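Local coordinates for protein sulfite reductase [ferredoxin] (PDB 1ZJ8) that catalyses the six-electron reduction of sulfite to sulfide with reduced ferredoxin as electron donor, using a siroheme and a [4Fe-4S] cluster, at residues A58-G61 and F62-D66; R541-V544 and K545-E549; A554-V557 and I558-E561. All coordinates share one frame; numbering follows the deposited sequence.

Interaction 1 of 3, residues A58-G61 and F62-D66; sequences AKQG and FDSID
Ser64 folds back on the end of the preceding helix and puts both its hydroxyl and its backbone N on one acceptor, the carbonyl of Gly61. The hydroxyl makes the shorter bond: Ser64 OG donates to Gly61 O at 2.6 Å, with a C=O...OG angle of 146° and the donor slightly tilted from the carbonyl plane. A chi1 of 43° sets OG between the serine's own N and carbonyl carbon, which brings it back over the turn. The second bond, from Ser64 N to Gly61 O at 3.3 Å, is weak. It closes a type I turn over Phe62 and Asp63, and Ile65 N follows with a bond to Phe62 O.

Gln60 meets Ser64 through the base of its side chain, CB of Gln60 lying 3.3 Å from CB of Ser64, with its CG farther off. From another direction Ile65 brings its CG1 to 3.7 Å from Gly61 O, so apolar atoms also flank this acceptor. Gly61 turns the chain with a positive phi of 95°, ending the helix, while the CB of Phe62 heads away from residues 58-61.

The turn thus joins helix 49-60 to helix 67-73. Phe62 and Ile65 both pack on Leu70 of the second helix, Phe62 also touches Lys103, and Ser64 and Ile65 rest against Tyr57 of the first.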
ATOM      1  N   ALA A  58      13.849  23.115  11.145  1.00 68.65           N
ATOM      2  CA  ALA A  58      14.616  23.135   9.898  1.00 68.88           C
ATOM      3  C   ALA A  58      15.914  23.937  10.004  1.00 69.16           C
ATOM      4  O   ALA A  58      16.733  23.910   9.080  1.00 69.19           O
ATOM      5  CB  ALA A  58      13.757  23.685   8.758  1.00 68.73           C
ATOM      6  N   LYS A  59      16.093  24.667  11.110  1.00 69.51           N
ATOM      7  CA  LYS A  59      17.315  25.450  11.340  1.00 69.48           C
ATOM      8  C   LYS A  59      18.236  24.812  12.373  1.00 69.30           C
ATOM      9  O   LYS A  59      19.429  24.668  12.127  1.00 69.20           O
ATOM     10  CB  LYS A  59      16.980  26.882  11.748  1.00 69.65           C
ATOM     11  CG  LYS A  59      16.745  27.813  10.564  1.00 70.04           C
ATOM     12  CD  LYS A  59      15.400  27.547   9.886  1.00 70.63           C
ATOM     13  CE  LYS A  59      14.804  28.827   9.314  1.00 70.24           C
ATOM     14  NZ  LYS A  59      14.332  29.747  10.395  1.00 69.47           N
ATOM     15  N   GLN A  60      17.689  24.444  13.527  1.00 69.16           N
ATOM     16  CA  GLN A  60      18.498  23.791  14.575  1.00 69.24           C
ATOM     17  C   GLN A  60      18.910  22.341  14.267  1.00 69.32           C
ATOM     18  O   GLN A  60      19.917  21.857  14.799  1.00 69.45           O
ATOM     19  CB  GLN A  60      17.777  23.780  15.929  1.00 69.22           C
ATOM     20  CG  GLN A  60      18.124  24.919  16.870  1.00 68.45           C
ATOM     21  CD  GLN A  60      17.214  26.094  16.678  1.00 67.04           C
ATOM     22  OE1 GLN A  60      16.238  26.256  17.408  1.00 65.90           O
ATOM     23  NE2 GLN A  60      17.506  26.908  15.669  1.00 65.97           N
ATOM     24  N   GLY A  61      18.115  21.639  13.459  1.00 69.22           N
ATOM     25  CA  GLY A  61      18.400  20.243  13.115  1.00 68.91           C
ATOM     26  C   GLY A  61      17.673  19.242  13.996  1.00 68.76           C
ATOM     27  O   GLY A  61      16.765  19.601  14.753  1.00 68.86           O
ATOM     28  N   PHE A  62      18.089  17.980  13.900  1.00 68.47           N
ATOM     29  CA  PHE A  62      17.370  16.847  14.511  1.00 68.44           C
ATOM     30  C   PHE A  62      17.219  16.985  16.033  1.00 68.53           C
ATOM     31  O   PHE A  62      16.203  16.569  16.602  1.00 68.69           O
ATOM     32  CB  PHE A  62      18.095  15.526  14.176  1.00 68.25           C
ATOM     33  CG  PHE A  62      17.347  14.266  14.586  1.00 68.23           C
ATOM     34  CD1 PHE A  62      17.425  13.772  15.889  1.00 68.07           C
ATOM     35  CD2 PHE A  62      16.605  13.545  13.654  1.00 67.99           C
ATOM     36  CE1 PHE A  62      16.745  12.587  16.260  1.00 68.11           C
ATOM     37  CE2 PHE A  62      15.929  12.362  14.020  1.00 67.73           C
ATOM     38  CZ  PHE A  62      16.003  11.886  15.319  1.00 67.58           C
ATOM     39  N   ASP A  63      18.225  17.572  16.685  1.00 68.48           N
ATOM     40  CA  ASP A  63      18.299  17.597  18.157  1.00 68.20           C
ATOM     41  C   ASP A  63      17.349  18.600  18.814  1.00 67.90           C
ATOM     42  O   ASP A  63      17.044  18.469  20.000  1.00 67.48           O
ATOM     43  CB  ASP A  63      19.734  17.905  18.619  1.00 68.43           C
ATOM     44  CG  ASP A  63      20.750  16.890  18.115  1.00 68.47           C
ATOM     45  OD1 ASP A  63      20.754  15.747  18.627  1.00 67.54           O
ATOM     46  OD2 ASP A  63      21.548  17.251  17.213  1.00 68.56           O
ATOM     47  N   SER A  64      16.900  19.603  18.056  1.00 67.75           N
ATOM     48  CA  SER A  64      15.926  20.574  18.575  1.00 67.62           C
ATOM     49  C   SER A  64      14.540  19.967  18.699  1.00 67.54           C
ATOM     50  O   SER A  64      13.725  20.464  19.470  1.00 67.83           O
ATOM     51  CB  SER A  64      15.859  21.839  17.707  1.00 67.44           C
ATOM     52  OG  SER A  64      15.859  21.530  16.325  1.00 67.35           O
ATOM     53  N   ILE A  65      14.295  18.879  17.973  1.00 67.37           N
ATOM     54  CA  ILE A  65      12.944  18.356  17.789  1.00 67.26           C
ATOM     55  C   ILE A  65      12.400  17.693  19.057  1.00 67.00           C
ATOM     56  O   ILE A  65      13.012  16.780  19.610  1.00 66.77           O
ATOM     57  CB  ILE A  65      12.854  17.374  16.571  1.00 67.49           C
ATOM     58  CG1 ILE A  65      13.441  18.021  15.295  1.00 67.60           C
ATOM     59  CG2 ILE A  65      11.389  16.967  16.320  1.00 67.39           C
ATOM     60  CD1 ILE A  65      13.739  17.031  14.166  1.00 67.28           C
ATOM     61  N   ASP A  66      11.245  18.181  19.509  1.00 66.80           N
ATOM     62  CA  ASP A  66      10.529  17.573  20.625  1.00 66.71           C
ATOM     63  C   ASP A  66      10.167  16.139  20.294  1.00 66.40           C
ATOM     64  O   ASP A  66       9.717  15.846  19.193  1.00 66.43           O
ATOM     65  CB  ASP A  66       9.241  18.343  20.949  1.00 67.10           C
ATOM     66  CG  ASP A  66       9.219  18.882  22.363  1.00 67.77           C
ATOM     67  OD1 ASP A  66       9.556  18.120  23.297  1.00 68.62           O
ATOM     68  OD2 ASP A  66       8.841  20.063  22.538  1.00 68.65           O
TER

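Interaction 2 of 3, residues R541-V544 and K545-E549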
ATOM      1  N   ARG A 541       8.359 -26.628  -7.653  1.00 46.10           N
ATOM      2  CA  ARG A 541       8.581 -27.858  -8.387  1.00 46.73           C
ATOM      3  C   ARG A 541       7.618 -28.951  -7.928  1.00 47.38           C
ATOM      4  O   ARG A 541       7.060 -29.647  -8.762  1.00 47.31           O
ATOM      5  CB  ARG A 541      10.038 -28.284  -8.244  1.00 46.94           C
ATOM      6  CG  ARG A 541      10.976 -27.323  -8.942  1.00 46.68           C
ATOM      7  CD  ARG A 541      12.382 -27.873  -9.033  1.00 46.89           C
ATOM      8  NE  ARG A 541      13.243 -26.909  -9.691  1.00 46.55           N
ATOM      9  CZ  ARG A 541      13.173 -26.619 -10.983  1.00 46.80           C
ATOM     10  NH1 ARG A 541      12.312 -27.247 -11.775  1.00 46.99           N
ATOM     11  NH2 ARG A 541      13.986 -25.703 -11.494  1.00 47.07           N
ATOM     12  N   ASN A 542       7.434 -29.096  -6.609  1.00 48.32           N
ATOM     13  CA  ASN A 542       6.410 -29.987  -6.046  1.00 49.02           C
ATOM     14  C   ASN A 542       5.030 -29.607  -6.593  1.00 50.06           C
ATOM     15  O   ASN A 542       4.182 -30.481  -6.860  1.00 50.08           O
ATOM     16  CB  ASN A 542       6.380 -29.901  -4.517  1.00 48.99           C
ATOM     17  CG  ASN A 542       7.566 -30.595  -3.852  1.00 49.55           C
ATOM     18  OD1 ASN A 542       8.497 -31.058  -4.522  1.00 50.81           O
ATOM     19  ND2 ASN A 542       7.539 -30.658  -2.522  1.00 48.46           N
ATOM     20  N   PHE A 543       4.799 -28.305  -6.763  1.00 51.22           N
ATOM     21  CA  PHE A 543       3.532 -27.855  -7.330  1.00 52.14           C
ATOM     22  C   PHE A 543       3.335 -28.398  -8.736  1.00 53.09           C
ATOM     23  O   PHE A 543       2.259 -28.881  -9.044  1.00 53.48           O
ATOM     24  CB  PHE A 543       3.387 -26.325  -7.318  1.00 52.18           C
ATOM     25  CG  PHE A 543       2.166 -25.821  -8.058  1.00 51.78           C
ATOM     26  CD1 PHE A 543       0.897 -26.176  -7.654  1.00 51.59           C
ATOM     27  CD2 PHE A 543       2.293 -24.991  -9.156  1.00 52.48           C
ATOM     28  CE1 PHE A 543      -0.228 -25.717  -8.341  1.00 52.13           C
ATOM     29  CE2 PHE A 543       1.161 -24.527  -9.840  1.00 52.80           C
ATOM     30  CZ  PHE A 543      -0.094 -24.894  -9.427  1.00 51.86           C
ATOM     31  N   VAL A 544       4.367 -28.354  -9.574  1.00 54.31           N
ATOM     32  CA  VAL A 544       4.211 -28.786 -10.980  1.00 55.36           C
ATOM     33  C   VAL A 544       4.265 -30.333 -11.121  1.00 56.34           C
ATOM     34  O   VAL A 544       3.927 -30.865 -12.163  1.00 56.27           O
ATOM     35  CB  VAL A 544       5.206 -28.056 -11.942  1.00 55.38           C
ATOM     36  CG1 VAL A 544       4.668 -28.020 -13.367  1.00 55.32           C
ATOM     37  CG2 VAL A 544       5.445 -26.627 -11.486  1.00 55.43           C
ATOM     38  N   LYS A 545       4.656 -31.047 -10.065  1.00 57.76           N
ATOM     39  CA  LYS A 545       4.631 -32.505 -10.069  1.00 58.49           C
ATOM     40  C   LYS A 545       3.220 -32.971  -9.705  1.00 59.46           C
ATOM     41  O   LYS A 545       2.451 -33.370 -10.585  1.00 59.37           O
ATOM     42  CB  LYS A 545       5.683 -33.060  -9.094  1.00 58.64           C
ATOM     43  CG  LYS A 545       5.773 -34.575  -9.048  1.00 58.45           C
ATOM     44  CD  LYS A 545       6.284 -35.146 -10.378  1.00 59.48           C
ATOM     45  CE  LYS A 545       6.392 -36.655 -10.325  1.00 59.51           C
ATOM     46  NZ  LYS A 545       7.055 -37.089  -9.070  1.00 58.56           N
ATOM     47  N   HIS A 546       2.869 -32.844  -8.420  1.00 60.56           N
ATOM     48  CA  HIS A 546       1.611 -33.335  -7.864  1.00 61.16           C
ATOM     49  C   HIS A 546       0.407 -32.497  -8.343  1.00 61.84           C
ATOM     50  O   HIS A 546      -0.598 -32.373  -7.650  1.00 62.01           O
ATOM     51  CB  HIS A 546       1.699 -33.308  -6.331  1.00 61.44           C
ATOM     52  CG  HIS A 546       2.788 -34.176  -5.766  1.00 62.42           C
ATOM     53  ND1 HIS A 546       4.039 -33.691  -5.443  1.00 63.78           N
ATOM     54  CD2 HIS A 546       2.809 -35.496  -5.453  1.00 63.60           C
ATOM     55  CE1 HIS A 546       4.788 -34.676  -4.971  1.00 63.58           C
ATOM     56  NE2 HIS A 546       4.063 -35.781  -4.962  1.00 63.95           N
ATOM     57  N   ARG A 547       0.487 -31.970  -9.559  1.00 62.51           N
ATOM     58  CA  ARG A 547      -0.432 -30.934 -10.000  1.00 63.04           C
ATOM     59  C   ARG A 547      -1.606 -31.456 -10.810  1.00 63.65           C
ATOM     60  O   ARG A 547      -1.447 -32.345 -11.658  1.00 63.81           O
ATOM     61  CB  ARG A 547       0.307 -29.935 -10.866  1.00 63.09           C
ATOM     62  CG  ARG A 547      -0.315 -28.562 -10.890  1.00 62.91           C
ATOM     63  CD  ARG A 547       0.304 -27.750 -11.995  1.00 63.15           C
ATOM     64  NE  ARG A 547      -0.598 -26.717 -12.478  1.00 63.15           N
ATOM     65  CZ  ARG A 547      -0.416 -26.018 -13.596  1.00 63.40           C
ATOM     66  NH1 ARG A 547       0.647 -26.234 -14.380  1.00 63.38           N
ATOM     67  NH2 ARG A 547      -1.308 -25.091 -13.935  1.00 62.99           N
ATOM     68  N   SER A 548      -2.775 -30.865 -10.568  1.00 64.17           N
ATOM     69  CA  SER A 548      -3.927 -31.042 -11.451  1.00 64.52           C
ATOM     70  C   SER A 548      -3.735 -30.182 -12.667  1.00 64.85           C
ATOM     71  O   SER A 548      -2.997 -29.208 -12.630  1.00 65.23           O
ATOM     72  CB  SER A 548      -5.244 -30.625 -10.785  1.00 64.86           C
ATOM     73  OG  SER A 548      -6.117 -29.983 -11.713  1.00 64.61           O
ATOM     74  N   GLU A 549      -4.446 -30.526 -13.729  1.00 65.07           N
ATOM     75  CA  GLU A 549      -4.303 -29.848 -15.005  1.00 65.11           C
ATOM     76  C   GLU A 549      -5.198 -28.603 -15.036  1.00 64.89           C
ATOM     77  O   GLU A 549      -6.415 -28.691 -14.857  1.00 64.84           O
ATOM     78  CB  GLU A 549      -4.623 -30.816 -16.153  1.00 65.77           C
ATOM     79  CG  GLU A 549      -3.758 -32.126 -16.153  1.00 66.84           C
ATOM     80  CD  GLU A 549      -4.205 -33.219 -15.132  1.00 68.51           C
ATOM     81  OE1 GLU A 549      -5.315 -33.121 -14.531  1.00 68.64           O
ATOM     82  OE2 GLU A 549      -3.426 -34.184 -14.932  1.00 68.24           O
TER
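Phe543 and Arg547 are brought together by matching first torsions. Each has CG anti to its main-chain nitrogen, at chi1 173° for the phenylalanine and -155° for the arginine, and the arginine then runs extended from CG to NE. The two side chains then cross at a slant, the arginine chain over one face of the ring.

The arginine aliphatic chain does most of the touching. CG of Arg547 stands 4.1 Å from the Phe543 ring centroid, over one face but displaced toward the rim, which meets the geometry of a CH-pi contact. Further along, NE of Arg547 comes to 3.6 Å from CZ of Phe543, and CE2 of Phe543 lies over one face of the guanidinium. The two planes are 33° apart, so the groups overlap without a parallel stack. The approach of Arg547 CB to Phe543 O is too close in the model, so nothing rests on it.

Helical bonding runs out at the same place. His546 N donates to Asn542 O at 3.1 Å, whereas Lys545 N divides weakly between Arg541 O at 3.1 Å and Asn542 O at 3.3 Å. His546 also turns its ring edge to that last carbonyl, with ND1 3.5 Å from Asn542 O. His546 is the first residue to leave helical angles, so these bonds mark the C-terminal end of the helix.

Outside the turn, Arg547 NH2 forms a salt bridge with Asp464 and a hydrogen bond to Glu551 O, which together hold the guanidinium end. The contact closes helix 532-545 and opens the loop to helix 553-559; Phe543 meets the ring of Phe553 edge-to-face, and Asn542 and His546 lean on Trp556 of that following helix.

Interaction 3 of 3, residues A554-V557 and I558-E561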
ATOM      1  N   ALA A 554      -3.166 -21.708  -5.325  1.00 56.81           N
ATOM      2  CA  ALA A 554      -3.992 -21.596  -4.107  1.00 56.88           C
ATOM      3  C   ALA A 554      -4.945 -22.785  -3.910  1.00 56.93           C
ATOM      4  O   ALA A 554      -5.338 -23.098  -2.783  1.00 57.00           O
ATOM      5  CB  ALA A 554      -4.778 -20.292  -4.106  1.00 56.55           C
ATOM      6  N   GLN A 555      -5.309 -23.450  -5.002  1.00 57.22           N
ATOM      7  CA  GLN A 555      -6.116 -24.667  -4.931  1.00 57.53           C
ATOM      8  C   GLN A 555      -5.308 -25.922  -4.586  1.00 57.63           C
ATOM      9  O   GLN A 555      -5.748 -26.724  -3.778  1.00 57.40           O
ATOM     10  CB  GLN A 555      -6.884 -24.872  -6.231  1.00 57.57           C
ATOM     11  CG  GLN A 555      -8.042 -23.905  -6.360  1.00 58.00           C
ATOM     12  CD  GLN A 555      -8.693 -23.952  -7.717  1.00 58.13           C
ATOM     13  OE1 GLN A 555      -8.600 -24.956  -8.440  1.00 58.48           O
ATOM     14  NE2 GLN A 555      -9.352 -22.856  -8.084  1.00 58.94           N
ATOM     15  N   TRP A 556      -4.136 -26.093  -5.189  1.00 57.93           N
ATOM     16  CA  TRP A 556      -3.278 -27.243  -4.891  1.00 58.41           C
ATOM     17  C   TRP A 556      -2.835 -27.271  -3.409  1.00 58.81           C
ATOM     18  O   TRP A 556      -2.571 -28.328  -2.830  1.00 58.97           O
ATOM     19  CB  TRP A 556      -2.073 -27.225  -5.839  1.00 58.32           C
ATOM     20  CG  TRP A 556      -1.097 -28.267  -5.538  1.00 58.19           C
ATOM     21  CD1 TRP A 556      -1.226 -29.594  -5.785  1.00 58.14           C
ATOM     22  CD2 TRP A 556       0.162 -28.090  -4.886  1.00 57.93           C
ATOM     23  NE1 TRP A 556      -0.115 -30.266  -5.336  1.00 58.66           N
ATOM     24  CE2 TRP A 556       0.756 -29.366  -4.778  1.00 58.60           C
ATOM     25  CE3 TRP A 556       0.853 -26.977  -4.393  1.00 58.14           C
ATOM     26  CZ2 TRP A 556       2.018 -29.565  -4.192  1.00 58.39           C
ATOM     27  CZ3 TRP A 556       2.105 -27.170  -3.808  1.00 58.29           C
ATOM     28  CH2 TRP A 556       2.673 -28.457  -3.711  1.00 58.38           C
ATOM     29  N   VAL A 557      -2.792 -26.092  -2.803  1.00 59.60           N
ATOM     30  CA  VAL A 557      -2.425 -25.909  -1.410  1.00 60.37           C
ATOM     31  C   VAL A 557      -3.504 -26.463  -0.456  1.00 61.29           C
ATOM     32  O   VAL A 557      -3.236 -26.708   0.726  1.00 61.28           O
ATOM     33  CB  VAL A 557      -2.148 -24.386  -1.171  1.00 60.02           C
ATOM     34  CG1 VAL A 557      -1.985 -24.045   0.281  1.00 60.17           C
ATOM     35  CG2 VAL A 557      -0.915 -23.966  -1.928  1.00 59.93           C
ATOM     36  N   ILE A 558      -4.715 -26.688  -0.961  1.00 62.48           N
ATOM     37  CA  ILE A 558      -5.739 -27.340  -0.152  1.00 63.35           C
ATOM     38  C   ILE A 558      -5.322 -28.777   0.212  1.00 63.96           C
ATOM     39  O   ILE A 558      -5.475 -29.184   1.361  1.00 63.87           O
ATOM     40  CB  ILE A 558      -7.150 -27.318  -0.828  1.00 63.66           C
ATOM     41  CG1 ILE A 558      -7.208 -28.293  -2.048  1.00 64.31           C
ATOM     42  CG2 ILE A 558      -7.568 -25.847  -1.096  1.00 63.54           C
ATOM     43  CD1 ILE A 558      -8.287 -27.966  -3.154  1.00 63.87           C
ATOM     44  N   ARG A 559      -4.741 -29.515  -0.735  1.00 64.71           N
ATOM     45  CA  ARG A 559      -4.688 -30.970  -0.613  1.00 65.43           C
ATOM     46  C   ARG A 559      -3.311 -31.635  -0.477  1.00 66.09           C
ATOM     47  O   ARG A 559      -3.195 -32.652   0.207  1.00 66.58           O
ATOM     48  CB  ARG A 559      -5.451 -31.598  -1.780  1.00 65.46           C
ATOM     49  CG  ARG A 559      -4.948 -31.206  -3.154  1.00 65.38           C
ATOM     50  CD  ARG A 559      -5.151 -32.353  -4.101  1.00 65.38           C
ATOM     51  NE  ARG A 559      -4.467 -32.158  -5.369  1.00 65.77           N
ATOM     52  CZ  ARG A 559      -4.961 -31.490  -6.410  1.00 65.80           C
ATOM     53  NH1 ARG A 559      -6.162 -30.911  -6.341  1.00 65.29           N
ATOM     54  NH2 ARG A 559      -4.233 -31.396  -7.524  1.00 65.01           N
ATOM     55  N   ALA A 560      -2.276 -31.106  -1.115  1.00 66.56           N
ATOM     56  CA  ALA A 560      -0.983 -31.791  -1.070  1.00 66.90           C
ATOM     57  C   ALA A 560      -0.526 -32.040   0.377  1.00 67.16           C
ATOM     58  O   ALA A 560      -0.882 -31.299   1.293  1.00 66.88           O
ATOM     59  CB  ALA A 560       0.057 -31.013  -1.847  1.00 67.04           C
ATOM     60  N   GLU A 561       0.248 -33.095   0.577  1.00 67.48           N
ATOM     61  CA  GLU A 561       0.699 -33.445   1.918  1.00 67.87           C
ATOM     62  C   GLU A 561       1.547 -32.310   2.495  1.00 67.74           C
ATOM     63  O   GLU A 561       2.184 -31.565   1.761  1.00 67.87           O
ATOM     64  CB  GLU A 561       1.483 -34.754   1.887  1.00 68.13           C
ATOM     65  CG  GLU A 561       0.680 -35.950   1.357  1.00 68.68           C
ATOM     66  CD  GLU A 561       1.570 -37.071   0.824  1.00 69.18           C
ATOM     67  OE1 GLU A 561       2.621 -36.776   0.201  1.00 70.63           O
ATOM     68  OE2 GLU A 561       1.210 -38.256   1.025  1.00 70.70           O
TER
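Ala560 sets its methyl obliquely against the indole of Trp556, toward the rim of the ring system: CB lies 3.4 Å from CZ2 of Trp556 and 3.6 Å from its NE1. Arg559 takes the pyrrole edge instead, with NH2 3.9 Å from CD1 of Trp556, near the indole plane. The guanidinium stands almost perpendicular to the ring, their planes 89° apart, so nothing stacks.

What positions both residues is the carbonyl of Trp556, which accepts two bonds. Ala560 N reaches Trp556 O at 3.3 Å, nearly in line with the C=O bond, while Arg559 N reaches the same oxygen at 3.2 Å from well above the carbonyl plane, 59° out of it. The paired bonds hold the last turn as the helix weakens. With chi1 at 58°, Arg559 swings its CG back over its own backbone, 3.7 Å from Trp556 O.

Farther out, Arg559 NH2 forms a salt bridge with Glu551, and Val557 O accepts from Arg520 NH1. Helix 553-559 is the last of the chain; the bond to Arg520 ties its last turn to the start of strand 520-528, and Trp556 packs on Leu565 in the C-terminal tail.

How the interactions relate
Interactions 2 and 3 form one neighbourhood, their centres about 10 Å apart. Helices 532-545 and 553-559 follow each other in the chain, and Trp556 joins them: its CE3 packs 3.4 Å from CD1 of Phe543, the ring planes at about 65°, and its NE1 lies 3.2 Å from His546 O. One indole therefore lies against both the helix end of interaction 2 and the methyl of Ala560 in interaction 3. Interaction 1 lies on the opposite side of the chain's centre, with nearest atoms about 45 Å from interaction 2 and about 43 Å from interaction 3. All three lie away from the cofactor sites, although the Phe62 side chain in interaction 1 is about 13 Å from the siroheme.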